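DELTA1-pyrroline-2-carboxylate reductase (Thermococcus litoralis DSM 5473, PDB 6T3E) probably catalyses the reduction of delta1-pyrroline-2-carboxylate to L-proline with NADH as hydride donor, as part of L-hydroxyproline metabolism. Local coordinates at residues V60-I65 against V273-G278; V161-Q166 against K190-E195; L180-N185 against E208-A213; V266-E271 against K319-A324. All blocks are in the same frame, centred on the assembly; numbering follows the deposited sequence.

Interaction 1. Residues V60-I65 against V273-G278. With PRO (proline), chain E.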
# COMPACT_ATOMS: atom_id res chain seq x y z
N VAL B 60 12.57 0.85 0.68
CA VAL B 60 11.63 0.16 1.56
C VAL B 60 11.08 1.14 2.59
O VAL B 60 11.57 1.19 3.73
CB VAL B 60 12.28 -1.03 2.28
CG1 VAL B 60 11.19 -2.02 2.77
CG2 VAL B 60 13.29 -1.70 1.39
N PRO B 61 10.07 1.93 2.24
CA PRO B 61 9.40 2.75 3.24
C PRO B 61 8.74 1.85 4.26
O PRO B 61 8.38 0.71 3.95
CB PRO B 61 8.38 3.54 2.43
CG PRO B 61 8.09 2.64 1.25
CD PRO B 61 9.35 1.93 0.95
N LEU B 62 8.58 2.35 5.47
CA LEU B 62 7.96 1.54 6.51
C LEU B 62 6.55 1.15 6.09
O LEU B 62 5.81 1.96 5.52
CB LEU B 62 7.96 2.30 7.84
CG LEU B 62 7.35 1.65 9.08
CD1 LEU B 62 8.14 0.41 9.47
CD2 LEU B 62 7.34 2.66 10.20
N ARG B 63 6.19 -0.11 6.32
CA ARG B 63 4.88 -0.59 5.90
C ARG B 63 3.77 0.10 6.69
O ARG B 63 3.95 0.50 7.84
CB ARG B 63 4.76 -2.11 6.07
CG ARG B 63 4.88 -2.63 7.52
CD ARG B 63 4.62 -4.15 7.58
NE ARG B 63 5.20 -4.78 8.76
CZ ARG B 63 5.38 -6.10 8.90
NH1 ARG B 63 5.04 -6.93 7.93
NH2 ARG B 63 5.93 -6.58 10.01
N THR B 64 2.61 0.23 6.05
CA THR B 64 1.44 0.85 6.63
C THR B 64 0.55 -0.23 7.24
O THR B 64 0.21 -1.21 6.56
CB THR B 64 0.69 1.65 5.56
OG1 THR B 64 1.52 2.73 5.12
CG2 THR B 64 -0.60 2.22 6.11
N ILE B 65 0.20 -0.07 8.52
CA ILE B 65 -0.64 -1.03 9.22
C ILE B 65 -1.96 -0.36 9.59
O ILE B 65 -1.97 0.66 10.29
CB ILE B 65 0.05 -1.60 10.47
CG1 ILE B 65 1.39 -2.22 10.10
CG2 ILE B 65 -0.84 -2.64 11.15
CD1 ILE B 65 2.03 -2.97 11.23
N VAL B 273 11.27 -3.66 13.33
CA VAL B 273 11.12 -4.33 14.62
C VAL B 273 10.83 -3.32 15.71
O VAL B 273 9.87 -3.47 16.48
CB VAL B 273 12.38 -5.17 14.95
CG1 VAL B 273 12.54 -5.28 16.44
CG2 VAL B 273 12.31 -6.56 14.32
N LEU B 274 11.59 -2.22 15.75
CA LEU B 274 11.44 -1.21 16.79
C LEU B 274 10.09 -0.50 16.74
O LEU B 274 9.68 0.09 17.74
CB LEU B 274 12.55 -0.16 16.68
CG LEU B 274 13.95 -0.58 17.12
CD1 LEU B 274 14.98 0.39 16.56
CD2 LEU B 274 14.04 -0.65 18.60
N ASN B 275 9.42 -0.51 15.60
CA ASN B 275 8.11 0.11 15.46
C ASN B 275 6.95 -0.87 15.60
O ASN B 275 5.81 -0.42 15.77
CB ASN B 275 7.99 0.82 14.11
CG ASN B 275 8.64 2.20 14.10
OD1 ASN B 275 8.01 3.20 14.45
ND2 ASN B 275 9.90 2.24 13.70
N GLU B 276 7.19 -2.17 15.45
CA GLU B 276 6.07 -3.10 15.32
C GLU B 276 6.11 -4.26 16.31
O GLU B 276 5.06 -4.80 16.65
CB GLU B 276 6.01 -3.67 13.90
CG GLU B 276 5.94 -2.64 12.77
CD GLU B 276 6.26 -3.25 11.40
OE1 GLU B 276 6.87 -4.35 11.36
OE2 GLU B 276 5.92 -2.63 10.36
N SER B 277 7.29 -4.64 16.80
CA SER B 277 7.45 -5.89 17.53
C SER B 277 7.39 -5.65 19.03
O SER B 277 8.33 -5.10 19.62
CB SER B 277 8.77 -6.58 17.18
OG SER B 277 8.87 -7.78 17.92
N GLY B 278 6.32 -6.12 19.67
CA GLY B 278 6.25 -6.07 21.11
C GLY B 278 7.30 -6.92 21.79
O GLY B 278 7.69 -6.62 22.93
N PRO E . 3.40 -9.98 9.34
CA PRO E . 3.39 -10.90 8.20
C PRO E . 4.10 -10.37 6.95
O PRO E . 4.93 -9.46 7.00
CB PRO E . 1.90 -11.07 7.92
CG PRO E . 1.27 -10.97 9.28
CD PRO E . 2.15 -10.05 10.11
OXT PRO E . 3.84 -10.86 5.85
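The guanidinium of Arg63 is met at its edges, close to its plane, by two carboxylates: that of Glu276 on the side of NE and NH2, and that of the bound proline at NH1. The grip on Glu276 is side-on and two-pronged, a salt bridge with NE 2.8 Å from OE2 and NH2 2.8 Å from OE1. The two flat groups are not coplanar but turned 33° against each other, and both carboxylate oxygens are approached from above their own plane. NH1 donates to proline O over 2.7 Å, so one group joins protein carboxylate and ligand carboxylate. The carboxylate of Glu276, behind the ligand-binding arginine, probably fixes the rotation of the guanidinium. Arg63 reaches both because CG sits between its backbone N and carbonyl carbon (chi1 62°) and the chain then runs extended to NE. Apolar methyls border the pair: Leu62 CD1 lies 3.9 Å from Glu276 OE2, and Ile65 CD1 lies 4.0 Å from the same oxygen. Arg63 NH2 also donates to Val321 O, and Lys91 and Arg134 bind the proline too. The contact joins strand 58-68, whose neighbour strand 73-82 packs Leu76 and Met78 against Arg63, to the C-terminal end of helix 270-276.

Interaction 2. Residues V161-Q166 against K190-E195. With NAI (1,4-dihydronicotinamide adenine dinucleotide), chain F.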
# COMPACT_ATOMS: atom_id res chain seq x y z
N VAL B 161 0.99 -22.35 10.07
CA VAL B 161 1.45 -22.26 8.69
C VAL B 161 2.92 -21.89 8.65
O VAL B 161 3.71 -22.51 7.93
CB VAL B 161 0.58 -21.27 7.89
CG1 VAL B 161 1.24 -20.98 6.55
CG2 VAL B 161 -0.83 -21.83 7.69
N GLN B 162 3.33 -20.89 9.44
CA GLN B 162 4.72 -20.44 9.37
C GLN B 162 5.69 -21.51 9.84
O GLN B 162 6.77 -21.67 9.25
CB GLN B 162 4.90 -19.16 10.19
CG GLN B 162 4.19 -17.94 9.61
CD GLN B 162 4.30 -17.89 8.09
OE1 GLN B 162 5.39 -18.07 7.50
NE2 GLN B 162 3.17 -17.63 7.44
N ALA B 163 5.32 -22.27 10.87
CA ALA B 163 6.25 -23.25 11.43
C ALA B 163 6.69 -24.27 10.39
O ALA B 163 7.82 -24.78 10.46
CB ALA B 163 5.62 -23.97 12.62
N ARG B 164 5.83 -24.60 9.42
CA ARG B 164 6.20 -25.58 8.41
C ARG B 164 7.36 -25.09 7.55
O ARG B 164 8.40 -25.75 7.45
CB ARG B 164 4.99 -25.93 7.55
CG ARG B 164 3.99 -26.77 8.26
CD ARG B 164 2.65 -26.66 7.57
NE ARG B 164 1.83 -27.84 7.79
CZ ARG B 164 1.08 -28.01 8.87
NH1 ARG B 164 1.07 -27.08 9.83
NH2 ARG B 164 0.35 -29.12 8.98
N THR B 165 7.22 -23.90 6.96
CA THR B 165 8.32 -23.34 6.18
C THR B 165 9.49 -22.94 7.07
O THR B 165 10.64 -22.90 6.60
CB THR B 165 7.83 -22.13 5.40
OG1 THR B 165 7.12 -21.26 6.28
CG2 THR B 165 6.92 -22.57 4.25
N GLN B 166 9.23 -22.62 8.34
CA GLN B 166 10.33 -22.32 9.24
C GLN B 166 11.22 -23.54 9.41
O GLN B 166 12.44 -23.45 9.23
CB GLN B 166 9.79 -21.87 10.59
CG GLN B 166 9.36 -20.43 10.65
CD GLN B 166 10.51 -19.47 10.52
OE1 GLN B 166 11.61 -19.70 11.06
NE2 GLN B 166 10.27 -18.36 9.81
N LYS B 190 -0.04 -32.66 16.10
CA LYS B 190 -0.03 -34.00 15.52
C LYS B 190 0.07 -33.93 14.01
O LYS B 190 0.93 -34.58 13.40
CB LYS B 190 -1.30 -34.75 15.95
CG LYS B 190 -1.32 -36.23 15.62
CD LYS B 190 -2.62 -36.88 16.11
CE LYS B 190 -2.76 -38.29 15.56
NZ LYS B 190 -3.99 -38.97 16.02
N LYS B 191 -0.77 -33.10 13.39
CA LYS B 191 -0.75 -32.97 11.95
C LYS B 191 0.59 -32.45 11.47
O LYS B 191 1.10 -32.89 10.44
CB LYS B 191 -1.88 -32.04 11.50
CG LYS B 191 -2.30 -32.27 10.07
CD LYS B 191 -3.37 -31.31 9.63
CE LYS B 191 -3.33 -31.13 8.11
NZ LYS B 191 -3.60 -32.42 7.37
N PHE B 192 1.19 -31.54 12.23
CA PHE B 192 2.52 -31.04 11.89
C PHE B 192 3.56 -32.14 11.96
O PHE B 192 4.34 -32.33 11.01
CB PHE B 192 2.89 -29.88 12.82
CG PHE B 192 4.17 -29.20 12.47
CD1 PHE B 192 5.39 -29.75 12.84
CD2 PHE B 192 4.16 -28.00 11.78
CE1 PHE B 192 6.58 -29.13 12.51
CE2 PHE B 192 5.35 -27.36 11.45
CZ PHE B 192 6.56 -27.93 11.82
N ALA B 193 3.62 -32.87 13.08
CA ALA B 193 4.64 -33.89 13.24
C ALA B 193 4.52 -34.97 12.17
O ALA B 193 5.52 -35.36 11.55
CB ALA B 193 4.57 -34.50 14.64
N GLU B 194 3.30 -35.45 11.92
CA GLU B 194 3.11 -36.48 10.90
C GLU B 194 3.49 -35.95 9.52
O GLU B 194 4.38 -36.50 8.85
CB GLU B 194 1.66 -36.97 10.90
CG GLU B 194 1.26 -37.79 12.12
CD GLU B 194 -0.22 -38.08 12.15
OE1 GLU B 194 -0.90 -37.78 11.14
OE2 GLU B 194 -0.72 -38.62 13.17
N GLU B 195 2.81 -34.88 9.09
CA GLU B 195 2.95 -34.40 7.72
C GLU B 195 4.34 -33.85 7.45
O GLU B 195 4.88 -34.04 6.35
CB GLU B 195 1.88 -33.36 7.43
CG GLU B 195 0.53 -33.99 7.23
CD GLU B 195 -0.51 -32.98 6.83
OE1 GLU B 195 -0.22 -31.77 6.89
OE2 GLU B 195 -1.61 -33.41 6.42
PA NAI F . -1.43 -19.87 12.38
O1A NAI F . -2.70 -19.44 13.07
O2A NAI F . -1.77 -20.71 11.16
O5B NAI F . -0.40 -20.67 13.38
C5B NAI F . -0.25 -20.07 14.66
C4B NAI F . 0.06 -21.21 15.73
O4B NAI F . 0.38 -20.70 16.86
C3B NAI F . -1.23 -22.03 15.98
O3B NAI F . -1.00 -23.33 15.68
C2B NAI F . -1.52 -21.80 17.48
O2B NAI F . -2.23 -23.00 18.08
C1B NAI F . -0.33 -21.63 17.98
N9A NAI F . -0.35 -20.96 19.25
C8A NAI F . -1.01 -19.82 19.46
N7A NAI F . -0.83 -19.47 20.72
C5A NAI F . -0.05 -20.40 21.30
C6A NAI F . 0.43 -20.50 22.59
N6A NAI F . 0.27 -19.66 23.76
N1A NAI F . 1.20 -21.53 22.93
C2A NAI F . 1.52 -22.46 22.01
N3A NAI F . 1.05 -22.36 20.74
C4A NAI F . 0.25 -21.32 20.40
O3 NAI F . -0.66 -18.46 11.93
PN NAI F . 0.82 -18.43 11.18
O1N NAI F . 0.52 -18.14 9.72
O2N NAI F . 1.57 -19.73 11.37
O5D NAI F . 1.71 -17.23 11.81
C5D NAI F . 2.44 -17.51 12.95
C4D NAI F . 3.01 -16.18 13.50
O4D NAI F . 3.91 -15.66 12.69
C3D NAI F . 1.89 -15.14 13.60
O3D NAI F . 2.04 -14.42 14.78
C2D NAI F . 2.12 -14.19 12.42
O2D NAI F . 1.49 -12.84 12.74
C1D NAI F . 3.43 -14.16 12.34
N1N NAI F . 3.86 -13.84 10.97
C2N NAI F . 4.98 -12.94 10.73
C3N NAI F . 5.72 -12.98 9.37
C7N NAI F . 7.21 -12.56 9.40
O7N NAI F . 7.69 -12.31 10.45
N7N NAI F . 8.01 -12.48 8.16
C4N NAI F . 5.28 -13.94 8.28
C5N NAI F . 3.82 -14.41 8.43
C6N NAI F . 3.17 -14.40 9.83
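Phe192 points the CE2 corner of its ring at the helix backbone between Ala163 and Arg164: CE2 lies 3.5 Å from Arg164 N and 3.6 Å from Ala163 CB, with the backbone atoms near the ring plane. The Arg164 side chain runs past the ring in the opposite direction, its guanidinium turned 82° to it, so that Phe192 CD2 faces the flat side of the guanidinium, 3.8 Å from NH1. Beyond the ring, Arg164 NH2 makes a weak salt bridge to Glu195 OE1 (3.4 Å) that lies in the guanidinium plane, while the carboxylate stands almost perpendicular to it. Gln162 N donates to NAI O2N over 2.9 Å in a nearly straight bond (175°). Its side chain, bent at its second torsion, brings NE2 to 3.4 Å from NAI C5N; an alanine here would probably deprive the dihydronicotinamide of this amide beside it. Helix 161-173 turns its first amides to the pyrophosphate right after strand 153-157, consistent with a Rossmann glycine-rich turn, where Gly160 and Ala163 fit GxGxxA. Segments 161-166 and 190-195 run roughly parallel, axes 24° apart and 11.1 Å at closest approach. Ala163 and Phe192 rest on Ile156 of strand 153-157, and Ala193 on strand 203-206.

Interaction 3. Residues L180-N185 against E208-A213. With NAI (1,4-dihydronicotinamide adenine dinucleotide), chain F.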
# COMPACT_ATOMS: atom_id res chain seq x y z
N LEU B 180 11.11 -31.33 17.73
CA LEU B 180 10.11 -31.36 18.80
C LEU B 180 9.13 -30.21 18.62
O LEU B 180 9.54 -29.06 18.44
CB LEU B 180 10.77 -31.26 20.18
CG LEU B 180 11.91 -32.24 20.45
CD1 LEU B 180 12.60 -31.91 21.76
CD2 LEU B 180 11.36 -33.66 20.43
N VAL B 181 7.84 -30.52 18.67
CA VAL B 181 6.81 -29.54 18.35
C VAL B 181 5.83 -29.47 19.52
O VAL B 181 5.38 -30.50 20.03
CB VAL B 181 6.13 -29.87 17.01
CG1 VAL B 181 5.55 -31.27 16.99
CG2 VAL B 181 5.09 -28.82 16.65
N TYR B 182 5.55 -28.25 19.98
CA TYR B 182 4.57 -28.00 21.01
C TYR B 182 3.57 -26.97 20.52
O TYR B 182 3.95 -25.95 19.95
CB TYR B 182 5.23 -27.52 22.30
CG TYR B 182 4.25 -26.87 23.24
CD1 TYR B 182 3.32 -27.63 23.94
CD2 TYR B 182 4.23 -25.49 23.41
CE1 TYR B 182 2.41 -27.03 24.80
CE2 TYR B 182 3.33 -24.89 24.27
CZ TYR B 182 2.43 -25.66 24.95
OH TYR B 182 1.53 -25.05 25.79
N ASP B 183 2.28 -27.24 20.75
CA ASP B 183 1.23 -26.29 20.45
C ASP B 183 0.11 -26.49 21.47
O ASP B 183 -0.08 -27.59 21.99
CB ASP B 183 0.72 -26.47 19.01
CG ASP B 183 -0.01 -25.25 18.48
OD1 ASP B 183 -1.06 -24.90 19.03
OD2 ASP B 183 0.47 -24.65 17.49
N ILE B 184 -0.61 -25.40 21.77
CA ILE B 184 -1.79 -25.56 22.62
C ILE B 184 -2.88 -26.35 21.90
O ILE B 184 -3.77 -26.91 22.55
CB ILE B 184 -2.34 -24.20 23.11
CG1 ILE B 184 -2.58 -23.26 21.93
CG2 ILE B 184 -1.43 -23.58 24.14
CD1 ILE B 184 -3.33 -22.02 22.34
N ASN B 185 -2.81 -26.43 20.57
CA ASN B 185 -3.77 -27.18 19.77
C ASN B 185 -3.20 -28.57 19.49
O ASN B 185 -2.23 -28.69 18.72
CB ASN B 185 -4.03 -26.43 18.46
CG ASN B 185 -5.25 -26.93 17.70
OD1 ASN B 185 -5.56 -28.13 17.70
ND2 ASN B 185 -5.94 -26.00 17.05
N GLU B 208 4.80 -32.05 25.10
CA GLU B 208 3.60 -31.60 25.81
C GLU B 208 3.90 -30.45 26.77
O GLU B 208 3.17 -30.24 27.75
CB GLU B 208 2.97 -32.79 26.55
CG GLU B 208 1.47 -32.70 26.78
CD GLU B 208 0.71 -32.47 25.49
OE1 GLU B 208 0.88 -33.27 24.51
OE2 GLU B 208 -0.06 -31.50 25.47
N SER B 209 4.93 -29.66 26.47
CA SER B 209 5.14 -28.38 27.14
C SER B 209 6.13 -27.55 26.33
O SER B 209 7.05 -28.09 25.71
CB SER B 209 5.66 -28.52 28.58
OG SER B 209 6.88 -29.23 28.61
N ALA B 210 5.93 -26.22 26.35
CA ALA B 210 6.89 -25.33 25.72
C ALA B 210 8.26 -25.42 26.39
O ALA B 210 9.29 -25.27 25.72
CB ALA B 210 6.38 -23.88 25.76
N ARG B 211 8.28 -25.72 27.70
CA ARG B 211 9.55 -25.85 28.41
C ARG B 211 10.42 -26.93 27.79
O ARG B 211 11.61 -26.72 27.53
CB ARG B 211 9.28 -26.18 29.88
CG ARG B 211 10.53 -26.31 30.75
CD ARG B 211 10.28 -25.83 32.18
NE ARG B 211 11.52 -25.63 32.92
CZ ARG B 211 11.67 -25.85 34.22
NH1 ARG B 211 10.66 -26.28 34.96
NH2 ARG B 211 12.85 -25.63 34.79
N GLU B 212 9.84 -28.10 27.52
CA GLU B 212 10.61 -29.22 26.99
C GLU B 212 11.16 -28.92 25.61
O GLU B 212 12.32 -29.23 25.31
CB GLU B 212 9.75 -30.48 26.97
CG GLU B 212 10.49 -31.71 26.49
CD GLU B 212 9.63 -32.94 26.52
OE1 GLU B 212 10.01 -33.96 25.91
OE2 GLU B 212 8.56 -32.88 27.16
N ALA B 213 10.34 -28.34 24.73
CA ALA B 213 10.82 -28.01 23.39
C ALA B 213 11.95 -27.00 23.44
O ALA B 213 12.89 -27.08 22.65
CB ALA B 213 9.67 -27.48 22.53
PA NAI F . -1.43 -19.87 12.38
O1A NAI F . -2.70 -19.44 13.07
O2A NAI F . -1.77 -20.71 11.16
O5B NAI F . -0.40 -20.67 13.38
C5B NAI F . -0.25 -20.07 14.66
C4B NAI F . 0.06 -21.21 15.73
O4B NAI F . 0.38 -20.70 16.86
C3B NAI F . -1.23 -22.03 15.98
O3B NAI F . -1.00 -23.33 15.68
C2B NAI F . -1.52 -21.80 17.48
O2B NAI F . -2.23 -23.00 18.08
C1B NAI F . -0.33 -21.63 17.98
N9A NAI F . -0.35 -20.96 19.25
C8A NAI F . -1.01 -19.82 19.46
N7A NAI F . -0.83 -19.47 20.72
C5A NAI F . -0.05 -20.40 21.30
C6A NAI F . 0.43 -20.50 22.59
N6A NAI F . 0.27 -19.66 23.76
N1A NAI F . 1.20 -21.53 22.93
C2A NAI F . 1.52 -22.46 22.01
N3A NAI F . 1.05 -22.36 20.74
C4A NAI F . 0.25 -21.32 20.40
O3 NAI F . -0.66 -18.46 11.93
PN NAI F . 0.82 -18.43 11.18
O1N NAI F . 0.52 -18.14 9.72
O2N NAI F . 1.57 -19.73 11.37
O5D NAI F . 1.71 -17.23 11.81
C5D NAI F . 2.44 -17.51 12.95
C4D NAI F . 3.01 -16.18 13.50
O4D NAI F . 3.91 -15.66 12.69
C3D NAI F . 1.89 -15.14 13.60
O3D NAI F . 2.04 -14.42 14.78
C2D NAI F . 2.12 -14.19 12.42
O2D NAI F . 1.49 -12.84 12.74
C1D NAI F . 3.43 -14.16 12.34
N1N NAI F . 3.86 -13.84 10.97
C2N NAI F . 4.98 -12.94 10.73
C3N NAI F . 5.72 -12.98 9.37
C7N NAI F . 7.21 -12.56 9.40
O7N NAI F . 7.69 -12.31 10.45
N7N NAI F . 8.01 -12.48 8.16
C4N NAI F . 5.28 -13.94 8.28
C5N NAI F . 3.82 -14.41 8.43
C6N NAI F . 3.17 -14.40 9.83
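Packing over a ring face dominates: Tyr182 lays one face of its ring on the Ser209-Ala210 peptide, with Ala210 N 3.4 Å above the plane over the ring centre and Ser209 C offset toward the rim. The ring reaches this place because CG is anti to the backbone N (chi1 163°). Apolar contacts extend the same surface, Tyr182 CE2 lying 3.5 Å from Ala210 CB and Tyr182 CB 4.4 Å from Ala213 CB. Replacing Tyr182 by an alanine would probably strip this peptide of its aromatic cover and open a gap beside the start of helix 210-215. Among the polar interactions, Ser209 OG accepts a weak capping bond from Glu212 N at that helix start. Asp183, on the other side of the strand end, takes both hydroxyls of the adenosine ribose: NAI O3B donates to OD2 over 2.7 Å and NAI O2B to OD1, modelled at a doubtfully short distance. OD2 also accepts from Ala159 N, whereas OD1 accepts from Asn185 N (2.8 Å, 166°) in an Asx turn, so the carboxylate is fixed by protein amides as well. Ile184 then covers the adenine, with CG2 3.5 Å from NAI N1A. An acidic residue just after the second strand of a Rossmann fold, holding the ribose hydroxyls, is the classical arrangement for recognising NAD(H).

Interaction 4. Residues V266-E271 against K319-A324. With NAI (1,4-dihydronicotinamide adenine dinucleotide), chain F; PRO (proline), chain E.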
# COMPACT_ATOMS: atom_id res chain seq x y z
N VAL B 266 19.59 -10.13 16.65
CA VAL B 266 19.61 -9.72 15.25
C VAL B 266 18.17 -9.54 14.79
O VAL B 266 17.32 -10.38 15.07
CB VAL B 266 20.36 -10.73 14.36
CG1 VAL B 266 20.21 -10.35 12.89
CG2 VAL B 266 21.83 -10.80 14.74
N VAL B 267 17.91 -8.44 14.09
CA VAL B 267 16.57 -8.09 13.64
C VAL B 267 16.55 -8.07 12.12
O VAL B 267 17.58 -7.84 11.47
CB VAL B 267 16.12 -6.72 14.20
CG1 VAL B 267 16.15 -6.74 15.73
CG2 VAL B 267 16.99 -5.62 13.65
N ASP B 268 15.38 -8.33 11.54
CA ASP B 268 15.25 -8.23 10.09
C ASP B 268 15.45 -6.79 9.63
O ASP B 268 16.19 -6.53 8.68
CB ASP B 268 13.90 -8.79 9.62
CG ASP B 268 12.72 -8.15 10.31
OD1 ASP B 268 11.94 -7.44 9.64
OD2 ASP B 268 12.57 -8.35 11.53
N SER B 269 14.87 -5.85 10.35
CA SER B 269 15.12 -4.44 10.08
C SER B 269 14.86 -3.69 11.38
O SER B 269 13.93 -4.02 12.12
CB SER B 269 14.25 -3.91 8.93
OG SER B 269 13.10 -3.23 9.38
N LYS B 270 15.75 -2.73 11.68
CA LYS B 270 15.61 -1.93 12.89
C LYS B 270 14.34 -1.09 12.82
O LYS B 270 13.57 -1.02 13.79
CB LYS B 270 16.83 -1.04 13.09
CG LYS B 270 17.71 -1.46 14.23
CD LYS B 270 18.89 -0.49 14.44
CE LYS B 270 20.08 -0.79 13.51
NZ LYS B 270 21.30 0.03 13.79
N GLU B 271 14.08 -0.49 11.66
CA GLU B 271 12.91 0.36 11.51
C GLU B 271 11.63 -0.44 11.74
O GLU B 271 10.71 0.04 12.41
CB GLU B 271 12.91 1.00 10.13
CG GLU B 271 12.07 2.25 10.02
CD GLU B 271 12.10 2.84 8.63
OE1 GLU B 271 11.95 4.07 8.50
OE2 GLU B 271 12.27 2.07 7.66
N LYS B 319 15.03 -11.99 15.36
CA LYS B 319 13.67 -11.51 15.49
C LYS B 319 13.19 -11.01 14.14
O LYS B 319 13.80 -10.10 13.57
CB LYS B 319 13.57 -10.39 16.53
CG LYS B 319 12.14 -9.95 16.75
CD LYS B 319 11.31 -11.11 17.29
CE LYS B 319 10.00 -11.26 16.56
NZ LYS B 319 9.11 -12.18 17.34
N SER B 320 12.12 -11.59 13.63
CA SER B 320 11.62 -11.27 12.30
C SER B 320 10.17 -10.85 12.38
O SER B 320 9.36 -11.53 13.02
CB SER B 320 11.78 -12.45 11.35
OG SER B 320 10.86 -12.31 10.29
N VAL B 321 9.85 -9.72 11.75
CA VAL B 321 8.48 -9.25 11.60
C VAL B 321 8.04 -9.17 10.15
O VAL B 321 6.84 -8.95 9.90
CB VAL B 321 8.28 -7.88 12.28
CG1 VAL B 321 8.34 -8.03 13.81
CG2 VAL B 321 9.30 -6.90 11.77
N GLY B 322 8.95 -9.26 9.20
CA GLY B 322 8.65 -9.20 7.78
C GLY B 322 9.13 -7.89 7.17
O GLY B 322 8.97 -6.81 7.75
N LEU B 323 9.73 -7.99 6.00
CA LEU B 323 10.20 -6.82 5.26
C LEU B 323 9.78 -6.96 3.80
O LEU B 323 9.86 -8.05 3.23
CB LEU B 323 11.72 -6.65 5.39
CG LEU B 323 12.27 -5.27 5.03
CD1 LEU B 323 11.66 -4.16 5.87
CD2 LEU B 323 13.79 -5.27 5.13
N ALA B 324 9.35 -5.85 3.20
CA ALA B 324 8.73 -5.91 1.88
C ALA B 324 9.69 -6.39 0.79
O ALA B 324 9.22 -6.87 -0.25
CB ALA B 324 8.16 -4.54 1.50
PA NAI F . -1.43 -19.87 12.38
O1A NAI F . -2.70 -19.44 13.07
O2A NAI F . -1.77 -20.71 11.16
O5B NAI F . -0.40 -20.67 13.38
C5B NAI F . -0.25 -20.07 14.66
C4B NAI F . 0.06 -21.21 15.73
O4B NAI F . 0.38 -20.70 16.86
C3B NAI F . -1.23 -22.03 15.98
O3B NAI F . -1.00 -23.33 15.68
C2B NAI F . -1.52 -21.80 17.48
O2B NAI F . -2.23 -23.00 18.08
C1B NAI F . -0.33 -21.63 17.98
N9A NAI F . -0.35 -20.96 19.25
C8A NAI F . -1.01 -19.82 19.46
N7A NAI F . -0.83 -19.47 20.72
C5A NAI F . -0.05 -20.40 21.30
C6A NAI F . 0.43 -20.50 22.59
N6A NAI F . 0.27 -19.66 23.76
N1A NAI F . 1.20 -21.53 22.93
C2A NAI F . 1.52 -22.46 22.01
N3A NAI F . 1.05 -22.36 20.74
C4A NAI F . 0.25 -21.32 20.40
O3 NAI F . -0.66 -18.46 11.93
PN NAI F . 0.82 -18.43 11.18
O1N NAI F . 0.52 -18.14 9.72
O2N NAI F . 1.57 -19.73 11.37
O5D NAI F . 1.71 -17.23 11.81
C5D NAI F . 2.44 -17.51 12.95
C4D NAI F . 3.01 -16.18 13.50
O4D NAI F . 3.91 -15.66 12.69
C3D NAI F . 1.89 -15.14 13.60
O3D NAI F . 2.04 -14.42 14.78
C2D NAI F . 2.12 -14.19 12.42
O2D NAI F . 1.49 -12.84 12.74
C1D NAI F . 3.43 -14.16 12.34
N1N NAI F . 3.86 -13.84 10.97
C2N NAI F . 4.98 -12.94 10.73
C3N NAI F . 5.72 -12.98 9.37
C7N NAI F . 7.21 -12.56 9.40
O7N NAI F . 7.69 -12.31 10.45
N7N NAI F . 8.01 -12.48 8.16
C4N NAI F . 5.28 -13.94 8.28
C5N NAI F . 3.82 -14.41 8.43
C6N NAI F . 3.17 -14.40 9.83
N PRO E . 3.40 -9.98 9.34
CA PRO E . 3.39 -10.90 8.20
C PRO E . 4.10 -10.37 6.95
O PRO E . 4.93 -9.46 7.00
CB PRO E . 1.90 -11.07 7.92
CG PRO E . 1.27 -10.97 9.28
CD PRO E . 2.15 -10.05 10.11
OXT PRO E . 3.84 -10.86 5.85
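Asp268 turns CG into the position between its backbone N and carbonyl carbon (chi1 55°), and this swings the carboxylate over the chain at Ser320 and Val321. There OD2 accepts from Val321 N over 3.1 Å; the donor stands well above the carboxylate plane, 58° out of it. In Val321, chi1 -70° puts CG1 anti to the carbonyl carbon and leaves CG2 between N and that carbon, 3.4 Å from Asp268 OD1, the two side chains crossing at about a right angle. Backbone bonds lead into this grip: Lys319 N donates to Val266 O (2.8 Å) and Asp268 N to Lys319 O (3.1 Å), which is the bonding pattern of a parallel bridge between Val267 and Lys319. Further along, Leu323 CD1 packs 3.9 Å from Ser269 OG, whose capping partner is Gly272 N. The 319-324 chain thus held carries groups to both ligands. Ser320 OG donates to NAI O7N over 3.2 Å. Gly322 brings CA to 3.4 Å from NAI N7N, and a CB there would probably come too close to the proline carboxylate; its positive phi also suits a residue without CB. Lys319 NZ is taken up outside the contact, by a hydrogen bond with Ser244 OG and a salt bridge with Asp279. In the parallel sheet, strand 264-267 lies between strands 316-319 and 294-297, and Val273 of helix 270-276 packs against Val267, Asp268 and Val321, while Leu323 meets Val60 of strand 58-68.

The four contacts follow the two ligands from proline to adenosine. Interactions 1 and 4, centres 8 Å apart, share helix 270-276 and both touch the proline; Arg63 of the former and Val321 of the latter meet at its pocket. Interaction 4 also reaches the carboxamide of the cofactor. Nearest atoms of interactions 2 and 4 are about 6 Å apart, without touching; interaction 2 meets the pyrophosphate and the dihydronicotinamide. Interactions 2 and 3, centres 13 Å apart, belong to one Rossmann unit, where Phe192 CD1 lies 3.9 Å from Val181 CG2. Interaction 3 holds the adenosine end; its nearest atoms are about 17 Å from those of interaction 1, with the cofactor running from the proline pocket towards it.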